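Local coordinates for penicillin-binding protein 2B (Streptococcus pneumoniae, PDB 2WAD) that probably forms peptide cross-links between neighbouring glycan strands of peripheral cell-wall peptidoglycan, and is a target of penicillin and related beta-lactams, at residues T451-M456 with M464-S469; S469-A474 with A510-N515. One frame throughout, in Å; residues are numbered along the deposited sequence.

Contact 1: T451-M456 with M464-S469. Unlike the reference sequence in segment 451-456: Ile455 (reference Leu).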
ATOM      1  N   THR A 451      32.197  17.160  -4.935  1.00 38.20           N
ATOM      2  CA  THR A 451      30.989  17.931  -4.675  1.00 36.82           C
ATOM      3  C   THR A 451      30.527  17.882  -3.226  1.00 38.81           C
ATOM      4  O   THR A 451      30.274  18.945  -2.653  1.00 36.32           O
ATOM      5  CB  THR A 451      29.808  17.519  -5.573  1.00 37.18           C
ATOM      6  OG1 THR A 451      30.153  17.722  -6.947  1.00 35.00           O
ATOM      7  CG2 THR A 451      28.577  18.352  -5.256  1.00 32.44           C
ATOM      8  N   ALA A 452      30.400  16.684  -2.645  1.00 38.68           N
ATOM      9  CA  ALA A 452      30.018  16.565  -1.226  1.00 39.97           C
ATOM     10  C   ALA A 452      30.992  17.271  -0.270  1.00 40.60           C
ATOM     11  O   ALA A 452      30.574  17.982   0.642  1.00 41.53           O
ATOM     12  CB  ALA A 452      29.864  15.091  -0.794  1.00 39.31           C
ATOM     13  N   LEU A 453      32.291  17.038  -0.417  1.00 40.67           N
ATOM     14  CA  LEU A 453      33.246  17.769   0.419  1.00 42.46           C
ATOM     15  C   LEU A 453      32.955  19.279   0.352  1.00 43.15           C
ATOM     16  O   LEU A 453      33.061  19.983   1.346  1.00 41.84           O
ATOM     17  CB  LEU A 453      34.683  17.467  -0.014  1.00 44.07           C
ATOM     18  CG  LEU A 453      35.796  18.100   0.826  1.00 48.91           C
ATOM     19  CD1 LEU A 453      35.868  17.442   2.193  1.00 44.28           C
ATOM     20  CD2 LEU A 453      37.134  18.010   0.120  1.00 48.54           C
ATOM     21  N   GLY A 454      32.545  19.765  -0.819  1.00 43.16           N
ATOM     22  CA  GLY A 454      32.251  21.174  -1.019  1.00 41.34           C
ATOM     23  C   GLY A 454      30.992  21.659  -0.314  1.00 43.48           C
ATOM     24  O   GLY A 454      30.875  22.834   0.029  1.00 43.17           O
ATOM     25  N   ILE A 455      30.020  20.777  -0.117  1.00 42.49           N
ATOM     26  CA  ILE A 455      28.868  21.119   0.711  1.00 41.43           C
ATOM     27  C   ILE A 455      29.304  21.282   2.172  1.00 43.03           C
ATOM     28  O   ILE A 455      28.668  21.984   2.958  1.00 41.52           O
ATOM     29  CB  ILE A 455      27.790  20.034   0.580  1.00 40.69           C
ATOM     30  CG1 ILE A 455      27.304  19.952  -0.881  1.00 40.22           C
ATOM     31  CG2 ILE A 455      26.617  20.313   1.503  1.00 39.00           C
ATOM     32  CD1 ILE A 455      26.434  18.724  -1.158  1.00 31.67           C
ATOM     33  N   MET A 456      30.398  20.619   2.529  1.00 41.72           N
ATOM     34  CA  MET A 456      30.933  20.689   3.878  1.00 46.43           C
ATOM     35  C   MET A 456      31.879  21.899   4.011  1.00 46.96           C
ATOM     36  O   MET A 456      32.617  22.017   4.985  1.00 48.62           O
ATOM     37  CB  MET A 456      31.694  19.386   4.129  1.00 45.76           C
ATOM     38  CG  MET A 456      31.710  18.881   5.533  1.00 52.64           C
ATOM     39  SD  MET A 456      32.265  17.155   5.606  1.00 57.25           S
ATOM     40  CE  MET A 456      32.956  17.216   7.240  1.00 45.69           C
ATOM     41  N   MET A 464      44.574  15.499   2.585  1.00 48.35           N
ATOM     42  CA  MET A 464      44.034  16.443   3.554  1.00 49.93           C
ATOM     43  C   MET A 464      43.419  15.739   4.770  1.00 50.04           C
ATOM     44  O   MET A 464      42.844  14.649   4.639  1.00 47.82           O
ATOM     45  CB  MET A 464      42.982  17.325   2.875  1.00 49.45           C
ATOM     46  CG  MET A 464      41.754  16.534   2.378  1.00 52.60           C
ATOM     47  SD  MET A 464      40.519  17.576   1.560  1.00 50.41           S
ATOM     48  CE  MET A 464      40.385  18.977   2.680  1.00 53.17           C
ATOM     49  N   PHE A 465      43.579  16.365   5.938  1.00 48.88           N
ATOM     50  CA  PHE A 465      42.880  16.003   7.175  1.00 49.78           C
ATOM     51  C   PHE A 465      41.551  16.759   7.089  1.00 50.52           C
ATOM     52  O   PHE A 465      41.526  17.985   6.892  1.00 50.01           O
ATOM     53  CB  PHE A 465      43.640  16.477   8.433  1.00 50.41           C
ATOM     54  CG  PHE A 465      44.813  15.606   8.828  1.00 47.82           C
ATOM     55  CD1 PHE A 465      44.623  14.477   9.605  1.00 47.60           C
ATOM     56  CD2 PHE A 465      46.107  15.920   8.419  1.00 48.50           C
ATOM     57  CE1 PHE A 465      45.684  13.662   9.945  1.00 48.08           C
ATOM     58  CE2 PHE A 465      47.178  15.115   8.753  1.00 42.74           C
ATOM     59  CZ  PHE A 465      46.970  13.996   9.528  1.00 53.02           C
ATOM     60  N   VAL A 466      40.437  16.044   7.196  1.00 48.63           N
ATOM     61  CA  VAL A 466      39.152  16.716   7.042  1.00 49.96           C
ATOM     62  C   VAL A 466      38.552  17.214   8.357  1.00 50.35           C
ATOM     63  O   VAL A 466      38.409  16.454   9.317  1.00 51.64           O
ATOM     64  CB  VAL A 466      38.130  15.905   6.202  1.00 50.39           C
ATOM     65  CG1 VAL A 466      36.885  16.751   5.947  1.00 45.44           C
ATOM     66  CG2 VAL A 466      38.733  15.488   4.862  1.00 44.76           C
ATOM     67  N   GLY A 467      38.226  18.505   8.393  1.00 53.41           N
ATOM     68  CA  GLY A 467      37.522  19.113   9.535  1.00 55.68           C
ATOM     69  C   GLY A 467      36.032  18.804   9.577  1.00 57.02           C
ATOM     70  O   GLY A 467      35.329  18.989   8.576  1.00 57.12           O
ATOM     71  N   THR A 468      35.532  18.338  10.720  1.00 57.55           N
ATOM     72  CA  THR A 468      34.167  17.804  10.761  1.00 58.00           C
ATOM     73  C   THR A 468      33.149  18.679  11.490  1.00 56.99           C
ATOM     74  O   THR A 468      32.040  18.237  11.810  1.00 55.82           O
ATOM     75  CB  THR A 468      34.130  16.389  11.340  1.00 58.68           C
ATOM     76  OG1 THR A 468      34.599  16.444  12.689  1.00 62.63           O
ATOM     77  CG2 THR A 468      34.991  15.432  10.505  1.00 57.06           C
ATOM     78  N   SER A 469      33.512  19.936  11.719  1.00 56.22           N
ATOM     79  CA  SER A 469      32.599  20.882  12.359  1.00 57.68           C
ATOM     80  C   SER A 469      31.317  21.056  11.541  1.00 55.90           C
ATOM     81  O   SER A 469      30.248  21.298  12.095  1.00 55.48           O
ATOM     82  CB  SER A 469      33.269  22.246  12.596  1.00 56.44           C
ATOM     83  OG  SER A 469      33.888  22.731  11.414  1.00 61.94           O
TER

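Contact 2: S469-A474 with A510-N515. Unlike the reference sequence in segment 510-515: Phe512 (reference Tyr).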
ATOM      1  N   SER A 469      33.512  19.936  11.719  1.00 56.22           N
ATOM      2  CA  SER A 469      32.599  20.882  12.359  1.00 57.68           C
ATOM      3  C   SER A 469      31.317  21.056  11.541  1.00 55.90           C
ATOM      4  O   SER A 469      30.248  21.298  12.095  1.00 55.48           O
ATOM      5  CB  SER A 469      33.269  22.246  12.596  1.00 56.44           C
ATOM      6  OG  SER A 469      33.888  22.731  11.414  1.00 61.94           O
ATOM      7  N   ASN A 470      31.427  20.951  10.220  1.00 53.24           N
ATOM      8  CA  ASN A 470      30.265  21.099   9.346  1.00 51.38           C
ATOM      9  C   ASN A 470      29.627  19.793   8.850  1.00 49.15           C
ATOM     10  O   ASN A 470      28.895  19.807   7.864  1.00 49.14           O
ATOM     11  CB  ASN A 470      30.635  21.947   8.135  1.00 50.99           C
ATOM     12  CG  ASN A 470      30.743  23.414   8.471  1.00 54.66           C
ATOM     13  OD1 ASN A 470      30.011  23.919   9.321  1.00 58.59           O
ATOM     14  ND2 ASN A 470      31.652  24.111   7.795  1.00 47.68           N
ATOM     15  N   LEU A 471      29.897  18.682   9.526  1.00 45.85           N
ATOM     16  CA  LEU A 471      29.407  17.371   9.121  1.00 44.41           C
ATOM     17  C   LEU A 471      27.887  17.219   9.227  1.00 45.87           C
ATOM     18  O   LEU A 471      27.225  16.780   8.282  1.00 44.56           O
ATOM     19  CB  LEU A 471      30.120  16.298   9.940  1.00 41.33           C
ATOM     20  CG  LEU A 471      29.708  14.847   9.753  1.00 45.38           C
ATOM     21  CD1 LEU A 471      29.825  14.455   8.268  1.00 45.13           C
ATOM     22  CD2 LEU A 471      30.567  13.961  10.670  1.00 44.08           C
ATOM     23  N   GLU A 472      27.309  17.587  10.364  1.00 45.24           N
ATOM     24  CA  GLU A 472      25.863  17.444  10.510  1.00 45.86           C
ATOM     25  C   GLU A 472      25.102  18.327   9.554  1.00 45.87           C
ATOM     26  O   GLU A 472      24.082  17.920   8.981  1.00 43.75           O
ATOM     27  CB  GLU A 472      25.418  17.738  11.939  1.00 45.87           C
ATOM     28  CG  GLU A 472      25.884  16.653  12.897  1.00 54.75           C
ATOM     29  CD  GLU A 472      25.212  16.761  14.249  1.00 61.20           C
ATOM     30  OE1 GLU A 472      25.593  15.981  15.136  1.00 61.18           O
ATOM     31  OE2 GLU A 472      24.304  17.610  14.408  1.00 70.60           O
ATOM     32  N   SER A 473      25.611  19.550   9.429  1.00 43.65           N
ATOM     33  CA  SER A 473      25.055  20.546   8.525  1.00 42.66           C
ATOM     34  C   SER A 473      25.073  20.002   7.085  1.00 41.77           C
ATOM     35  O   SER A 473      24.055  20.035   6.379  1.00 41.60           O
ATOM     36  CB  SER A 473      25.921  21.798   8.667  1.00 42.90           C
ATOM     37  OG  SER A 473      25.754  22.704   7.602  1.00 45.67           O
ATOM     38  N   ALA A 474      26.229  19.474   6.687  1.00 37.87           N
ATOM     39  CA  ALA A 474      26.455  18.916   5.360  1.00 39.33           C
ATOM     40  C   ALA A 474      25.574  17.704   5.029  1.00 37.07           C
ATOM     41  O   ALA A 474      24.896  17.702   4.007  1.00 38.19           O
ATOM     42  CB  ALA A 474      27.910  18.589   5.170  1.00 36.13           C
ATOM     43  N   ALA A 510      32.827   9.231   6.938  1.00 41.24           N
ATOM     44  CA  ALA A 510      32.905   8.225   5.880  1.00 39.65           C
ATOM     45  C   ALA A 510      31.510   7.885   5.341  1.00 40.30           C
ATOM     46  O   ALA A 510      31.344   7.685   4.126  1.00 40.50           O
ATOM     47  CB  ALA A 510      33.670   6.949   6.355  1.00 36.85           C
ATOM     48  N   ASN A 511      30.514   7.850   6.229  1.00 37.99           N
ATOM     49  CA  ASN A 511      29.125   7.630   5.838  1.00 40.51           C
ATOM     50  C   ASN A 511      28.541   8.730   4.933  1.00 40.73           C
ATOM     51  O   ASN A 511      27.856   8.440   3.953  1.00 40.03           O
ATOM     52  CB  ASN A 511      28.221   7.493   7.072  1.00 42.40           C
ATOM     53  CG  ASN A 511      28.579   6.303   7.973  1.00 48.27           C
ATOM     54  OD1 ASN A 511      29.141   5.270   7.549  1.00 42.79           O
ATOM     55  ND2 ASN A 511      28.221   6.454   9.244  1.00 35.56           N
ATOM     56  N   PHE A 512      28.783   9.990   5.290  1.00 36.91           N
ATOM     57  CA  PHE A 512      28.385  11.139   4.488  1.00 35.16           C
ATOM     58  C   PHE A 512      28.942  11.009   3.075  1.00 37.00           C
ATOM     59  O   PHE A 512      28.199  11.124   2.103  1.00 37.49           O
ATOM     60  CB  PHE A 512      28.893  12.432   5.160  1.00 32.64           C
ATOM     61  CG  PHE A 512      28.853  13.662   4.276  1.00 35.90           C
ATOM     62  CD1 PHE A 512      27.653  14.219   3.863  1.00 33.69           C
ATOM     63  CD2 PHE A 512      30.031  14.270   3.869  1.00 34.26           C
ATOM     64  CE1 PHE A 512      27.624  15.360   3.072  1.00 37.18           C
ATOM     65  CE2 PHE A 512      30.010  15.403   3.078  1.00 34.04           C
ATOM     66  CZ  PHE A 512      28.817  15.950   2.660  1.00 33.54           C
ATOM     67  N   ILE A 513      30.251  10.774   2.971  1.00 37.02           N
ATOM     68  CA  ILE A 513      30.926  10.565   1.699  1.00 36.40           C
ATOM     69  C   ILE A 513      30.292   9.416   0.892  1.00 37.83           C
ATOM     70  O   ILE A 513      29.951   9.619  -0.271  1.00 37.32           O
ATOM     71  CB  ILE A 513      32.432  10.334   1.903  1.00 35.87           C
ATOM     72  CG1 ILE A 513      33.113  11.623   2.393  1.00 35.81           C
ATOM     73  CG2 ILE A 513      33.080   9.854   0.609  1.00 40.52           C
ATOM     74  CD1 ILE A 513      32.862  12.874   1.491  1.00 30.53           C
ATOM     75  N   THR A 514      30.109   8.238   1.487  1.00 37.73           N
ATOM     76  CA  THR A 514      29.478   7.131   0.763  1.00 37.92           C
ATOM     77  C   THR A 514      28.025   7.423   0.379  1.00 38.79           C
ATOM     78  O   THR A 514      27.543   6.904  -0.634  1.00 37.38           O
ATOM     79  CB  THR A 514      29.523   5.773   1.511  1.00 38.19           C
ATOM     80  OG1 THR A 514      28.985   5.923   2.835  1.00 41.98           O
ATOM     81  CG2 THR A 514      30.977   5.216   1.576  1.00 38.07           C
ATOM     82  N   ASN A 515      27.311   8.199   1.197  1.00 36.60           N
ATOM     83  CA  ASN A 515      25.922   8.552   0.862  1.00 36.98           C
ATOM     84  C   ASN A 515      25.887   9.273  -0.473  1.00 33.21           C
ATOM     85  O   ASN A 515      24.952   9.106  -1.248  1.00 34.65           O
ATOM     86  CB  ASN A 515      25.276   9.394   1.980  1.00 34.01           C
ATOM     87  CG  ASN A 515      23.774   9.186   2.086  1.00 37.58           C
ATOM     88  OD1 ASN A 515      23.243   8.132   1.733  1.00 31.37           O
ATOM     89  ND2 ASN A 515      23.083  10.188   2.628  1.00 35.75           N
TER

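Contact 1: T451-M456 with M464-S469
Met464 and Leu453 open the contact, reaching toward each other tip to tip until SD of Met464 lies 3.7 Å from CD2 of Leu453. In Met464, CG sits between the backbone nitrogen and the carbonyl carbon (chi1 64°), and the extended second torsion then carries SD out to the leucine methyl. The backbone of Met464 is meanwhile hydrogen-bonded to Gln416, which ties this end of the loop to a more distant part of the chain. Val466 is the next to engage. With CG1 anti to the backbone nitrogen (chi1 -173°), that methyl meets CD1 of Leu453 at 4.0 Å and also CE of Met456 at 4.2 Å. The two methyls of Leu453 thus divide their work, one for each loop residue, and a branched leucine suits a place with two neighbours, since each methyl can meet one.

Gly467 contributes its carbonyl: its O atom stands 3.2 Å from CE of Met456, a close methyl-to-oxygen approach. Being bonded to sulfur, this methyl is probably slightly polarised and a tolerable neighbour for the oxygen. Thr468 turns its CB away, and its CA atom takes the same CE at 3.8 Å, with CG2 a little farther off. Met456, the first residue to leave helical geometry after helix 445-455, spans the distance with a chain extended beyond CG, as a long unbranched residue can. Phe509, Phe512 and Leu471 also touch Met456, so its side chain reaches the loop through an apolar setting.

The joint between helix end and returning loop therefore rests mostly on dispersion among methyl groups and the sulfur of Met464, with one methyl set against a backbone carbonyl. Without hydrogen bonds between the two segments, shape fit and the burial of apolar surface hold them together.

Contact 2: S469-A474 with A510-N515
Phe512 meets both Leu471 and Ala474, and its side chain can be followed outward between them. At its root, CB lies 3.8 Å from CD1 of Leu471, and the same methyl is still 4.2 Å from CG, where the ring begins. The two side chains run antiparallel alongside each other, the leucine's tip beside the base of the phenylalanine, where a compact methyl packs well. CG of Phe512 is anti to its backbone nitrogen (chi1 166°), which directs the ring onward to the next turn of helix 471-484. There CE1 comes 3.7 Å from the backbone C atom of Ala474. At the tip, CZ packs 3.8 Å from CB of Ala474. A flat, all-carbon ring is long enough to reach past Leu471 to this point, and alanine's short side chain lets it touch the helix backbone itself. Met475 and, from helix 445-455, Ala452 also touch Phe512.

Phe512 is buried where helix 509-515 packs against the start of helix 471-484. With carbon atoms making nearly all the approaches, the contact draws its stability from dispersion and exclusion of water, while backbone bonds such as Ala474 N to Asn470 O and Asn515 N to Asn511 O stay within each segment.

Overall arrangement
Along the chain, helix 445-455 gives way to loop at Met456, and contact 1 closes the short loop that follows by bringing 464-469 back beside that end. Ser469 is common to the segments of both contacts, at the point where the chain leads into helix 471-484, and contact 2 closes a second, longer loop when helix 509-515 returns to that helix. The loops run in series, neither enclosing nor crossing the other. The two contacts nevertheless touch: Met456 SD lies 3.8 Å from Phe512 CE2, and Met456 CG is equally close to Ala474 CB. Together they join three helices and a connecting loop in the transpeptidase domain, away from Ser386, the probable acyl-ester nucleophile.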